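Local coordinates for protein esterase D (Cellvibrio japonicus, PDB 2W87) that binds glucuronic acid through a calcium-dependent family 35 carbohydrate-binding module of a secreted enzyme that probably helps degrade plant cell-wall xylan, at residues A[6-19]-A[29-43]. Residues are numbered along the deposited sequence; the frame is centred on the assembly and turned at random.
Sequences EAQAGFCRVDGTID and GFANTNNAQGAAVVW. With CA (calcium ion), chain C; CA (calcium ion), chain D; GCU (alpha-D-glucopyranuronic acid), chain E.
D19 and N32 meet on the antiparallel pair 16-19/30-33, where N32 ND2 donates to D19 OD2 (2.8 Å) in a nearly straight bond. The carboxylate stands almost perpendicular to the amide (89°) and is met from above its plane; OD1 takes the hydroxyl proton of T17. This fixes the amide's rotation, and N32 OD1 binds a calcium ion (2.3 Å) with T33 O, the side chain of N35, three waters and glucuronic acid O4 and O6A. At D15, the centre of an inverse gamma turn between strands 11-14 and 16-19, OD2 accepts A40 N (3.0 Å) on its anti side and R13 NH2 on its syn side, while R13 NE binds OD1, a side-on salt bridge; D15 O takes N34 N. C12 N (2.8 Å) and R13 N (3.2 Å) share V42 O in a classic beta bulge. F11 and W43 form an offset edge-to-face pair, the F11 edge toward the five-membered ring's face (planes at 86°). E6 chelates the second calcium ion with both oxygens, beside G29 O, and OE2 also accepts G29 N; Q5, T26 and D124 complete the site. Hairpin 16-19/30-33 has the sugar-bound calcium ion beside N32 and T33 and the second at G29, in a CBM35 beta-sandwich.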
loop_
_atom_site.group_PDB
_atom_site.type_symbol
_atom_site.label_atom_id
_atom_site.label_comp_id
_atom_site.label_asym_id
_atom_site.label_seq_id
_atom_site.Cartn_x
_atom_site.Cartn_y
_atom_site.Cartn_z
ATOM N N GLU A 6 -9.114 -1.099 2.949
ATOM C CA GLU A 6 -9.811 0.106 3.340
ATOM C C GLU A 6 -10.967 -0.219 4.278
ATOM O O GLU A 6 -11.596 -1.287 4.161
ATOM C CB GLU A 6 -10.344 0.830 2.105
ATOM C CG GLU A 6 -11.409 0.050 1.307
ATOM C CD GLU A 6 -10.866 -1.156 0.519
ATOM O OE1 GLU A 6 -9.671 -1.121 0.143
ATOM O OE2 GLU A 6 -11.620 -2.145 0.247
ATOM N N ALA A 7 -11.230 0.691 5.212
ATOM C CA ALA A 7 -12.391 0.590 6.082
ATOM C C ALA A 7 -12.294 -0.579 7.041
ATOM O O ALA A 7 -13.331 -1.052 7.527
ATOM C CB ALA A 7 -13.628 0.466 5.261
ATOM N N GLN A 8 -11.076 -1.050 7.311
ATOM C CA GLN A 8 -10.836 -2.129 8.279
ATOM C C GLN A 8 -9.606 -1.789 9.141
ATOM O O GLN A 8 -8.796 -0.923 8.789
ATOM C CB GLN A 8 -10.684 -3.483 7.554
ATOM C CG GLN A 8 -11.859 -3.847 6.614
ATOM C CD GLN A 8 -13.197 -4.132 7.333
ATOM O OE1 GLN A 8 -13.221 -4.589 8.479
ATOM N NE2 GLN A 8 -14.318 -3.885 6.632
ATOM N N ALA A 9 -9.475 -2.440 10.292
ATOM C CA ALA A 9 -8.364 -2.189 11.194
ATOM C C ALA A 9 -7.059 -2.383 10.462
ATOM O O ALA A 9 -6.888 -3.366 9.726
ATOM C CB ALA A 9 -8.428 -3.117 12.453
ATOM N N GLY A 10 -6.142 -1.448 10.664
ATOM C CA GLY A 10 -4.838 -1.501 10.010
ATOM C C GLY A 10 -4.751 -0.570 8.812
ATOM O O GLY A 10 -3.662 -0.282 8.338
ATOM N N PHE A 11 -5.885 -0.092 8.315
ATOM C CA PHE A 11 -5.869 0.932 7.251
ATOM C C PHE A 11 -5.924 2.277 7.945
ATOM O O PHE A 11 -6.850 2.534 8.723
ATOM C CB PHE A 11 -7.036 0.773 6.287
ATOM C CG PHE A 11 -6.954 1.704 5.091
ATOM C CD1 PHE A 11 -6.332 1.286 3.929
ATOM C CD2 PHE A 11 -7.468 2.964 5.139
ATOM C CE1 PHE A 11 -6.256 2.094 2.818
ATOM C CE2 PHE A 11 -7.368 3.815 4.029
ATOM C CZ PHE A 11 -6.748 3.376 2.876
ATOM N N CYS A 12 -4.956 3.138 7.670
ATOM C CA CYS A 12 -4.841 4.389 8.402
ATOM C C CYS A 12 -5.315 5.625 7.650
ATOM O O CYS A 12 -5.974 6.486 8.222
ATOM C CB CYS A 12 -3.403 4.596 8.886
ATOM S SG CYS A 12 -2.924 3.377 10.083
ATOM N N ARG A 13 -4.922 5.762 6.403
ATOM C CA ARG A 13 -5.140 7.012 5.705
ATOM C C ARG A 13 -4.906 6.862 4.225
ATOM O O ARG A 13 -4.109 6.037 3.805
ATOM C CB ARG A 13 -4.170 8.107 6.216
ATOM C CG ARG A 13 -4.497 9.480 5.714
ATOM C CD ARG A 13 -3.514 10.511 6.163
ATOM N NE ARG A 13 -2.439 10.730 5.212
ATOM C CZ ARG A 13 -1.174 10.360 5.398
ATOM N NH1 ARG A 13 -0.812 9.723 6.515
ATOM N NH2 ARG A 13 -0.263 10.618 4.461
ATOM N N VAL A 14 -5.667 7.634 3.455
ATOM C CA VAL A 14 -5.336 7.929 2.051
ATOM C C VAL A 14 -5.421 9.447 1.845
ATOM O O VAL A 14 -6.369 10.090 2.291
ATOM C CB VAL A 14 -6.237 7.203 1.034
ATOM C CG1 VAL A 14 -7.712 7.447 1.307
ATOM C CG2 VAL A 14 -5.853 7.586 -0.418
ATOM N N ASP A 15 -4.384 9.996 1.211
ATOM C CA ASP A 15 -4.429 11.375 0.726
ATOM C C ASP A 15 -5.166 11.353 -0.593
ATOM O O ASP A 15 -4.560 11.197 -1.661
ATOM C CB ASP A 15 -3.027 11.935 0.566
ATOM C CG ASP A 15 -2.252 11.918 1.859
ATOM O OD1 ASP A 15 -2.871 12.290 2.906
ATOM O OD2 ASP A 15 -1.047 11.497 1.837
ATOM N N GLY A 16 -6.478 11.489 -0.510
ATOM C CA GLY A 16 -7.360 11.208 -1.649
ATOM C C GLY A 16 -8.681 10.652 -1.140
ATOM O O GLY A 16 -9.200 11.120 -0.145
ATOM N N THR A 17 -9.218 9.640 -1.810
ATOM C CA THR A 17 -10.503 9.074 -1.450
ATOM C C THR A 17 -10.462 7.569 -1.462
ATOM O O THR A 17 -9.562 6.996 -2.051
ATOM C CB THR A 17 -11.630 9.534 -2.424
ATOM O OG1 THR A 17 -11.244 9.329 -3.788
ATOM C CG2 THR A 17 -11.985 10.990 -2.212
ATOM N N ILE A 18 -11.446 6.959 -0.811
ATOM C CA ILE A 18 -11.752 5.560 -1.013
ATOM C C ILE A 18 -12.891 5.449 -2.025
ATOM O O ILE A 18 -13.966 5.978 -1.805
ATOM C CB ILE A 18 -12.129 4.846 0.292
ATOM C CG1 ILE A 18 -10.986 4.976 1.280
ATOM C CG2 ILE A 18 -12.422 3.360 0.021
ATOM C CD1 ILE A 18 -9.766 4.215 0.850
ATOM N N ASP A 19 -12.630 4.759 -3.133
ATOM C CA ASP A 19 -13.534 4.723 -4.258
ATOM C C ASP A 19 -13.906 3.278 -4.572
ATOM O O ASP A 19 -13.279 2.320 -4.078
ATOM C CB ASP A 19 -12.877 5.324 -5.508
ATOM C CG ASP A 19 -12.621 6.793 -5.404
ATOM O OD1 ASP A 19 -12.921 7.418 -4.363
ATOM O OD2 ASP A 19 -12.118 7.335 -6.412
ATOM N N GLY A 29 -13.723 -1.341 -1.551
ATOM C CA GLY A 29 -13.225 -0.434 -2.581
ATOM C C GLY A 29 -11.709 -0.448 -2.747
ATOM O O GLY A 29 -11.058 -1.477 -2.598
ATOM N N PHE A 30 -11.173 0.721 -3.061
ATOM C CA PHE A 30 -9.747 0.897 -3.266
ATOM C C PHE A 30 -9.370 2.323 -2.914
ATOM O O PHE A 30 -10.217 3.215 -2.916
ATOM C CB PHE A 30 -9.371 0.579 -4.709
ATOM C CG PHE A 30 -10.190 1.310 -5.745
ATOM C CD1 PHE A 30 -9.857 2.590 -6.146
ATOM C CD2 PHE A 30 -11.289 0.704 -6.331
ATOM C CE1 PHE A 30 -10.600 3.245 -7.101
ATOM C CE2 PHE A 30 -12.027 1.346 -7.290
ATOM C CZ PHE A 30 -11.688 2.618 -7.682
ATOM N N ALA A 31 -8.119 2.525 -2.537
ATOM C CA ALA A 31 -7.632 3.861 -2.200
ATOM C C ALA A 31 -7.201 4.553 -3.497
ATOM O O ALA A 31 -6.376 4.030 -4.268
ATOM C CB ALA A 31 -6.459 3.769 -1.216
ATOM N N ASN A 32 -7.736 5.752 -3.712
ATOM C CA ASN A 32 -7.423 6.569 -4.875
ATOM C C ASN A 32 -6.714 7.853 -4.437
ATOM O O ASN A 32 -7.352 8.774 -3.935
ATOM C CB ASN A 32 -8.725 6.926 -5.593
ATOM C CG ASN A 32 -8.524 7.886 -6.747
ATOM O OD1 ASN A 32 -7.389 8.265 -7.076
ATOM N ND2 ASN A 32 -9.641 8.282 -7.384
ATOM N N THR A 33 -5.400 7.906 -4.587
ATOM C CA THR A 33 -4.648 9.102 -4.183
ATOM C C THR A 33 -4.957 10.300 -5.074
ATOM O O THR A 33 -5.214 10.151 -6.275
ATOM C CB THR A 33 -3.112 8.900 -4.234
ATOM O OG1 THR A 33 -2.710 8.492 -5.552
ATOM C CG2 THR A 33 -2.671 7.879 -3.197
ATOM N N ASN A 34 -4.926 11.476 -4.459
ATOM C CA ASN A 34 -4.717 12.714 -5.170
ATOM C C ASN A 34 -3.638 12.527 -6.220
ATOM O O ASN A 34 -2.685 11.794 -5.993
ATOM C CB ASN A 34 -4.193 13.786 -4.205
ATOM C CG ASN A 34 -5.220 14.208 -3.158
ATOM O OD1 ASN A 34 -6.421 14.153 -3.412
ATOM N ND2 ASN A 34 -4.741 14.661 -1.979
ATOM N N ASN A 35 -3.766 13.219 -7.348
ATOM C CA ASN A 35 -2.748 13.187 -8.386
ATOM C C ASN A 35 -1.686 14.246 -8.097
ATOM O O ASN A 35 -1.688 15.342 -8.677
ATOM C CB ASN A 35 -3.417 13.354 -9.751
ATOM C CG ASN A 35 -4.613 12.415 -9.918
ATOM O OD1 ASN A 35 -4.607 11.289 -9.404
ATOM N ND2 ASN A 35 -5.656 12.893 -10.573
ATOM N N ALA A 36 -0.800 13.905 -7.183
ATOM C CA ALA A 36 0.259 14.767 -6.713
ATOM C C ALA A 36 1.402 13.921 -6.189
ATOM O O ALA A 36 1.197 12.865 -5.583
ATOM C CB ALA A 36 -0.250 15.660 -5.603
ATOM N N GLN A 37 2.610 14.416 -6.367
ATOM C CA GLN A 37 3.759 13.755 -5.817
ATOM C C GLN A 37 3.628 13.740 -4.300
ATOM O O GLN A 37 3.151 14.704 -3.688
ATOM C CB GLN A 37 5.021 14.487 -6.249
ATOM C CG GLN A 37 6.277 13.787 -5.920
ATOM C CD GLN A 37 7.442 14.663 -6.287
ATOM O OE1 GLN A 37 7.640 14.980 -7.464
ATOM N NE2 GLN A 37 8.165 15.132 -5.294
ATOM N N GLY A 38 3.987 12.616 -3.705
ATOM C CA GLY A 38 3.946 12.458 -2.272
ATOM C C GLY A 38 2.618 11.974 -1.722
ATOM O O GLY A 38 2.545 11.551 -0.563
ATOM N N ALA A 39 1.554 12.029 -2.516
ATOM C CA ALA A 39 0.261 11.525 -2.035
ATOM C C ALA A 39 0.401 10.051 -1.623
ATOM O O ALA A 39 0.967 9.245 -2.353
ATOM C CB ALA A 39 -0.824 11.726 -3.084
ATOM N N ALA A 40 -0.131 9.716 -0.444
ATOM C CA ALA A 40 0.133 8.433 0.184
ATOM C C ALA A 40 -1.089 7.599 0.551
ATOM O O ALA A 40 -2.241 8.105 0.659
ATOM C CB ALA A 40 1.037 8.617 1.399
ATOM N N VAL A 41 -0.814 6.300 0.716
ATOM C CA VAL A 41 -1.714 5.375 1.390
ATOM C C VAL A 41 -0.931 4.875 2.570
ATOM O O VAL A 41 0.273 4.569 2.437
ATOM C CB VAL A 41 -2.186 4.199 0.489
ATOM C CG1 VAL A 41 -3.205 3.317 1.248
ATOM C CG2 VAL A 41 -2.791 4.749 -0.791
ATOM N N VAL A 42 -1.587 4.791 3.727
ATOM C CA VAL A 42 -0.901 4.429 4.972
ATOM C C VAL A 42 -1.630 3.304 5.712
ATOM O O VAL A 42 -2.862 3.340 5.875
ATOM C CB VAL A 42 -0.722 5.645 5.930
ATOM C CG1 VAL A 42 0.106 5.273 7.160
ATOM C CG2 VAL A 42 -0.097 6.833 5.209
ATOM N N TRP A 43 -0.842 2.307 6.126
ATOM C CA TRP A 43 -1.293 1.179 6.929
ATOM C C TRP A 43 -0.465 1.084 8.185
ATOM O O TRP A 43 0.618 1.659 8.286
ATOM C CB TRP A 43 -1.127 -0.148 6.182
ATOM C CG TRP A 43 -1.785 -0.223 4.843
ATOM C CD1 TRP A 43 -3.027 -0.632 4.588
ATOM C CD2 TRP A 43 -1.194 0.118 3.585
ATOM N NE1 TRP A 43 -3.289 -0.568 3.236
ATOM C CE2 TRP A 43 -2.165 -0.120 2.594
ATOM C CE3 TRP A 43 0.064 0.586 3.201
ATOM C CZ2 TRP A 43 -1.918 0.090 1.250
ATOM C CZ3 TRP A 43 0.308 0.785 1.855
ATOM C CH2 TRP A 43 -0.675 0.553 0.903
HETATM CA CA CA C . -5.648 9.119 -8.387
HETATM CA CA CA D . -9.906 -3.118 -1.304
HETATM C C1 GCU E . -9.291 8.528 -13.254
HETATM C C2 GCU E . -9.706 7.208 -12.605
HETATM C C3 GCU E . -9.303 7.225 -11.134
HETATM C C4 GCU E . -7.796 7.366 -11.060
HETATM C C5 GCU E . -7.394 8.653 -11.798
HETATM C C6 GCU E . -5.886 8.856 -11.832
HETATM O O1 GCU E . -9.962 9.562 -12.536
HETATM O O2 GCU E . -11.113 7.057 -12.698
HETATM O O3 GCU E . -9.714 6.029 -10.470
HETATM O O4 GCU E . -7.328 7.458 -9.690
HETATM O O5 GCU E . -7.841 8.600 -13.153
HETATM O O6A GCU E . -5.294 8.737 -10.749
HETATM O O6B GCU E . -5.325 9.138 -12.918
HETATM O O HOH W 1 -3.182 9.031 -8.384
HETATM O O HOH W 2 -7.273 10.902 -8.696
HETATM O O HOH W 3 -4.890 6.850 -7.756
#